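Local coordinates for 450aa long hypothetical fmu protein (Pyrococcus horikoshii, PDB 2YXL) that probably methylates carbon 5 of cytosine in RNA, as a class I S-adenosyl-L-methionine-dependent enzyme of the RsmB/NOP family, and binds sinefungin here, at residues I361-L372 / F393-F404. Residues are numbered along the deposited sequence; the frame is centred on the assembly and turned at random.
Sequences INEMSQLQRELL and FKEENEKNIRWF
R369 meets W403 with one face of its guanidinium and N400 with its edge. With CG on the backbone-N side (chi1 -70°) and the chain extended to NE, its CD sits over the six-membered ring of W403, a CH-pi contact 4.0 Å from the centroid, while the guanidinium makes a cation-pi contact over the five-membered ring. R369 NE donates to N400 OD1 (3.1 Å), the amide standing at a right angle to the guanidinium plane; K399 CE comes up at the guanidinium edge. With an alanine here, W403 would probably lose the cover on one ring face and N400 OD1 the NE donor. One turn back, S365 OG donates to E395 O at 2.9 Å from above the carbonyl plane. Q368 lays its amide nearly coplanar with the E396 carboxylate, and Q368 NE2 reaches the anti lone pair of E396 OE1 (3.2 Å); NE2 also bonds P339 O, while S391 and T341 hold E396 OE2. At the ends, I361 CD1 rests on the F393 ring face, 3.8 Å from its centroid, and L372 packs against F404. Segments 361-372 and 398-404 cross at 37°, N-to-C directions roughly alike, within this Rossmann-like domain; L367 and L371 touch sinefungin, L372, I401 and F404 lie on strand 383-389, and I361 and F393 pack against helix 159-169.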
loop_
_atom_site.group_PDB
_atom_site.type_symbol
_atom_site.label_atom_id
_atom_site.label_comp_id
_atom_site.label_asym_id
_atom_site.label_seq_id
_atom_site.Cartn_x
_atom_site.Cartn_y
_atom_site.Cartn_z
ATOM N N ILE A 361 -11.203 12.818 -2.163
ATOM C CA ILE A 361 -11.649 11.821 -3.149
ATOM C C ILE A 361 -11.919 12.505 -4.495
ATOM O O ILE A 361 -11.521 12.003 -5.550
ATOM C CB ILE A 361 -12.904 11.038 -2.677
ATOM C CG1 ILE A 361 -12.553 10.117 -1.505
ATOM C CG2 ILE A 361 -13.515 10.231 -3.821
ATOM C CD1 ILE A 361 -13.757 9.601 -0.729
ATOM N N ASN A 362 -12.583 13.658 -4.443
ATOM C CA ASN A 362 -12.932 14.415 -5.645
ATOM C C ASN A 362 -11.723 15.079 -6.301
ATOM O O ASN A 362 -11.680 15.241 -7.524
ATOM C CB ASN A 362 -14.017 15.450 -5.331
ATOM C CG ASN A 362 -15.307 14.819 -4.820
ATOM O OD1 ASN A 362 -16.074 15.458 -4.102
ATOM N ND2 ASN A 362 -15.552 13.562 -5.190
ATOM N N GLU A 363 -10.748 15.451 -5.474
ATOM C CA GLU A 363 -9.479 16.013 -5.931
ATOM C C GLU A 363 -8.699 15.001 -6.770
ATOM O O GLU A 363 -8.152 15.350 -7.815
ATOM C CB GLU A 363 -8.648 16.458 -4.727
ATOM C CG GLU A 363 -7.487 17.386 -5.044
ATOM C CD GLU A 363 -6.778 17.870 -3.792
ATOM O OE1 GLU A 363 -6.781 19.094 -3.545
ATOM O OE2 GLU A 363 -6.226 17.029 -3.048
ATOM N N MET A 364 -8.657 13.752 -6.304
ATOM C CA MET A 364 -8.052 12.652 -7.053
ATOM C C MET A 364 -8.864 12.325 -8.304
ATOM O O MET A 364 -8.300 12.033 -9.363
ATOM C CB MET A 364 -7.917 11.402 -6.175
ATOM C CG MET A 364 -6.688 11.374 -5.265
ATOM S SD MET A 364 -5.136 11.105 -6.158
ATOM C CE MET A 364 -4.510 12.787 -6.270
ATOM N N SER A 365 -10.189 12.386 -8.171
ATOM C CA SER A 365 -11.108 12.111 -9.276
ATOM C C SER A 365 -10.891 13.041 -10.476
ATOM O O SER A 365 -10.936 12.589 -11.622
ATOM C CB SER A 365 -12.561 12.181 -8.798
ATOM O OG SER A 365 -13.455 11.738 -9.805
ATOM N N GLN A 366 -10.652 14.327 -10.206
ATOM C CA GLN A 366 -10.387 15.311 -11.263
ATOM C C GLN A 366 -9.044 15.056 -11.955
ATOM O O GLN A 366 -8.942 15.190 -13.177
ATOM C CB GLN A 366 -10.456 16.751 -10.722
ATOM C CG GLN A 366 -10.475 17.838 -11.811
ATOM C CD GLN A 366 -10.508 19.262 -11.257
ATOM O OE1 GLN A 366 -11.373 20.060 -11.621
ATOM N NE2 GLN A 366 -9.559 19.587 -10.383
ATOM N N LEU A 367 -8.026 14.688 -11.175
ATOM C CA LEU A 367 -6.699 14.385 -11.723
ATOM C C LEU A 367 -6.728 13.157 -12.629
ATOM O O LEU A 367 -6.052 13.123 -13.659
ATOM C CB LEU A 367 -5.656 14.212 -10.609
ATOM C CG LEU A 367 -4.210 13.872 -11.010
ATOM C CD1 LEU A 367 -3.588 14.932 -11.930
ATOM C CD2 LEU A 367 -3.343 13.664 -9.781
ATOM N N GLN A 368 -7.519 12.159 -12.243
ATOM C CA GLN A 368 -7.688 10.944 -13.038
ATOM C C GLN A 368 -8.342 11.246 -14.387
ATOM O O GLN A 368 -7.940 10.694 -15.415
ATOM C CB GLN A 368 -8.493 9.901 -12.258
ATOM C CG GLN A 368 -7.745 9.320 -11.051
ATOM C CD GLN A 368 -8.662 8.879 -9.918
ATOM O OE1 GLN A 368 -9.878 8.773 -10.080
ATOM N NE2 GLN A 368 -8.075 8.624 -8.755
ATOM N N ARG A 369 -9.334 12.137 -14.377
ATOM C CA ARG A 369 -10.037 12.540 -15.600
ATOM C C ARG A 369 -9.134 13.247 -16.608
ATOM O O ARG A 369 -9.235 12.995 -17.809
ATOM C CB ARG A 369 -11.256 13.409 -15.280
ATOM C CG ARG A 369 -12.405 12.661 -14.615
ATOM C CD ARG A 369 -13.640 13.541 -14.523
ATOM N NE ARG A 369 -14.564 13.101 -13.479
ATOM C CZ ARG A 369 -15.713 13.706 -13.184
ATOM N NH1 ARG A 369 -16.480 13.229 -12.212
ATOM N NH2 ARG A 369 -16.103 14.784 -13.856
ATOM N N GLU A 370 -8.251 14.120 -16.124
ATOM C CA GLU A 370 -7.342 14.852 -17.016
ATOM C C GLU A 370 -6.148 14.010 -17.480
ATOM O O GLU A 370 -5.565 14.277 -18.531
ATOM C CB GLU A 370 -6.909 16.209 -16.426
ATOM C CG GLU A 370 -6.115 16.149 -15.127
ATOM C CD GLU A 370 -6.064 17.486 -14.401
ATOM O OE1 GLU A 370 -7.024 18.278 -14.519
ATOM O OE2 GLU A 370 -5.061 17.742 -13.698
ATOM N N LEU A 371 -5.800 12.988 -16.703
ATOM C CA LEU A 371 -4.849 11.976 -17.164
ATOM C C LEU A 371 -5.532 11.058 -18.178
ATOM O O LEU A 371 -4.920 10.643 -19.168
ATOM C CB LEU A 371 -4.285 11.170 -15.992
ATOM C CG LEU A 371 -3.373 11.883 -14.986
ATOM C CD1 LEU A 371 -3.114 10.980 -13.789
ATOM C CD2 LEU A 371 -2.061 12.326 -15.615
ATOM N N LEU A 372 -6.810 10.775 -17.928
ATOM C CA LEU A 372 -7.641 9.944 -18.798
ATOM C C LEU A 372 -7.830 10.579 -20.174
ATOM O O LEU A 372 -7.793 9.882 -21.193
ATOM C CB LEU A 372 -8.996 9.693 -18.128
ATOM C CG LEU A 372 -9.778 8.393 -18.333
ATOM C CD1 LEU A 372 -8.880 7.159 -18.378
ATOM C CD2 LEU A 372 -10.825 8.261 -17.231
ATOM N N PHE A 393 -13.717 3.336 -4.248
ATOM C CA PHE A 393 -14.737 4.365 -4.424
ATOM C C PHE A 393 -15.220 4.465 -5.865
ATOM O O PHE A 393 -14.417 4.470 -6.802
ATOM C CB PHE A 393 -14.220 5.728 -3.953
ATOM C CG PHE A 393 -13.813 5.763 -2.504
ATOM C CD1 PHE A 393 -12.564 6.257 -2.136
ATOM C CD2 PHE A 393 -14.674 5.308 -1.507
ATOM C CE1 PHE A 393 -12.176 6.305 -0.796
ATOM C CE2 PHE A 393 -14.294 5.347 -0.164
ATOM C CZ PHE A 393 -13.042 5.849 0.190
ATOM N N LYS A 394 -16.537 4.552 -6.030
ATOM C CA LYS A 394 -17.152 4.703 -7.348
ATOM C C LYS A 394 -16.709 5.993 -8.037
ATOM O O LYS A 394 -16.550 6.016 -9.257
ATOM C CB LYS A 394 -18.680 4.658 -7.248
ATOM C CG LYS A 394 -19.245 3.275 -6.953
ATOM C CD LYS A 394 -20.714 3.347 -6.571
ATOM C CE LYS A 394 -21.224 1.998 -6.091
ATOM N NZ LYS A 394 -22.609 2.087 -5.544
ATOM N N GLU A 395 -16.500 7.047 -7.245
ATOM C CA GLU A 395 -16.068 8.359 -7.749
ATOM C C GLU A 395 -14.776 8.322 -8.563
ATOM O O GLU A 395 -14.615 9.093 -9.510
ATOM C CB GLU A 395 -15.913 9.356 -6.597
ATOM C CG GLU A 395 -17.158 10.191 -6.302
ATOM C CD GLU A 395 -18.314 9.386 -5.721
ATOM O OE1 GLU A 395 -19.467 9.852 -5.837
ATOM O OE2 GLU A 395 -18.077 8.297 -5.147
ATOM N N GLU A 396 -13.866 7.429 -8.187
ATOM C CA GLU A 396 -12.583 7.294 -8.865
ATOM C C GLU A 396 -12.636 6.255 -9.976
ATOM O O GLU A 396 -11.735 6.182 -10.814
ATOM C CB GLU A 396 -11.506 6.903 -7.859
ATOM C CG GLU A 396 -11.054 8.031 -6.962
ATOM C CD GLU A 396 -10.236 7.529 -5.796
ATOM O OE1 GLU A 396 -8.995 7.497 -5.914
ATOM O OE2 GLU A 396 -10.836 7.149 -4.766
ATOM N N ASN A 397 -13.703 5.461 -9.979
ATOM C CA ASN A 397 -13.798 4.289 -10.834
ATOM C C ASN A 397 -14.920 4.355 -11.872
ATOM O O ASN A 397 -14.724 4.905 -12.959
ATOM C CB ASN A 397 -13.915 3.027 -9.973
ATOM C CG ASN A 397 -12.705 2.814 -9.074
ATOM O OD1 ASN A 397 -12.831 2.313 -7.959
ATOM N ND2 ASN A 397 -11.528 3.190 -9.559
ATOM N N GLU A 398 -16.084 3.798 -11.532
ATOM C CA GLU A 398 -17.222 3.709 -12.458
ATOM C C GLU A 398 -17.709 5.077 -12.936
ATOM O O GLU A 398 -18.114 5.230 -14.090
ATOM C CB GLU A 398 -18.381 2.923 -11.831
ATOM C CG GLU A 398 -18.165 1.406 -11.773
ATOM C CD GLU A 398 -17.441 0.936 -10.513
ATOM O OE1 GLU A 398 -17.381 -0.291 -10.290
ATOM O OE2 GLU A 398 -16.938 1.780 -9.743
ATOM N N LYS A 399 -17.659 6.061 -12.040
ATOM C CA LYS A 399 -18.029 7.442 -12.348
ATOM C C LYS A 399 -17.089 8.048 -13.391
ATOM O O LYS A 399 -17.543 8.703 -14.330
ATOM C CB LYS A 399 -18.026 8.280 -11.067
ATOM C CG LYS A 399 -18.368 9.750 -11.239
ATOM C CD LYS A 399 -18.078 10.495 -9.949
ATOM C CE LYS A 399 -18.692 11.879 -9.932
ATOM N NZ LYS A 399 -18.683 12.445 -8.555
ATOM N N ASN A 400 -15.788 7.816 -13.226
ATOM C CA ASN A 400 -14.776 8.317 -14.158
ATOM C C ASN A 400 -14.814 7.665 -15.542
ATOM O O ASN A 400 -14.372 8.262 -16.527
ATOM C CB ASN A 400 -13.373 8.187 -13.558
ATOM C CG ASN A 400 -13.018 9.338 -12.634
ATOM O OD1 ASN A 400 -13.759 10.317 -12.513
ATOM N ND2 ASN A 400 -11.866 9.230 -11.984
ATOM N N ILE A 401 -15.338 6.443 -15.613
ATOM C CA ILE A 401 -15.462 5.724 -16.885
ATOM C C ILE A 401 -16.735 6.129 -17.632
ATOM O O ILE A 401 -16.704 6.314 -18.849
ATOM C CB ILE A 401 -15.357 4.179 -16.699
ATOM C CG1 ILE A 401 -14.000 3.799 -16.087
ATOM C CG2 ILE A 401 -15.574 3.431 -18.020
ATOM C CD1 ILE A 401 -12.774 4.372 -16.813
ATOM N N ARG A 402 -17.839 6.276 -16.900
ATOM C CA ARG A 402 -19.093 6.771 -17.475
ATOM C C ARG A 402 -18.911 8.154 -18.094
ATOM O O ARG A 402 -19.475 8.444 -19.149
ATOM C CB ARG A 402 -20.210 6.808 -16.428
ATOM C CG ARG A 402 -20.855 5.461 -16.156
ATOM C CD ARG A 402 -22.167 5.624 -15.403
ATOM N NE ARG A 402 -22.629 4.361 -14.828
ATOM C CZ ARG A 402 -22.279 3.908 -13.626
ATOM N NH1 ARG A 402 -22.750 2.746 -13.192
ATOM N NH2 ARG A 402 -21.457 4.610 -12.855
ATOM N N TRP A 403 -18.117 8.994 -17.429
ATOM C CA TRP A 403 -17.741 10.302 -17.956
ATOM C C TRP A 403 -16.917 10.157 -19.234
ATOM O O TRP A 403 -17.161 10.860 -20.218
ATOM C CB TRP A 403 -16.958 11.107 -16.910
ATOM C CG TRP A 403 -16.359 12.372 -17.460
ATOM C CD1 TRP A 403 -16.979 13.582 -17.598
ATOM C CD2 TRP A 403 -15.025 12.546 -17.957
ATOM N NE1 TRP A 403 -16.115 14.499 -18.147
ATOM C CE2 TRP A 403 -14.909 13.891 -18.379
ATOM C CE3 TRP A 403 -13.916 11.697 -18.089
ATOM C CZ2 TRP A 403 -13.726 14.410 -18.920
ATOM C CZ3 TRP A 403 -12.739 12.212 -18.630
ATOM C CH2 TRP A 403 -12.657 13.557 -19.039
ATOM N N PHE A 404 -15.950 9.243 -19.206
ATOM C CA PHE A 404 -15.055 9.003 -20.336
ATOM C C PHE A 404 -15.814 8.529 -21.576
ATOM O O PHE A 404 -15.514 8.957 -22.692
ATOM C CB PHE A 404 -13.968 7.993 -19.950
ATOM C CG PHE A 404 -12.879 7.846 -20.976
ATOM C CD1 PHE A 404 -12.906 6.802 -21.892
ATOM C CD2 PHE A 404 -11.826 8.753 -21.026
ATOM C CE1 PHE A 404 -11.901 6.663 -22.842
ATOM C CE2 PHE A 404 -10.813 8.620 -21.971
ATOM C CZ PHE A 404 -10.852 7.574 -22.881
#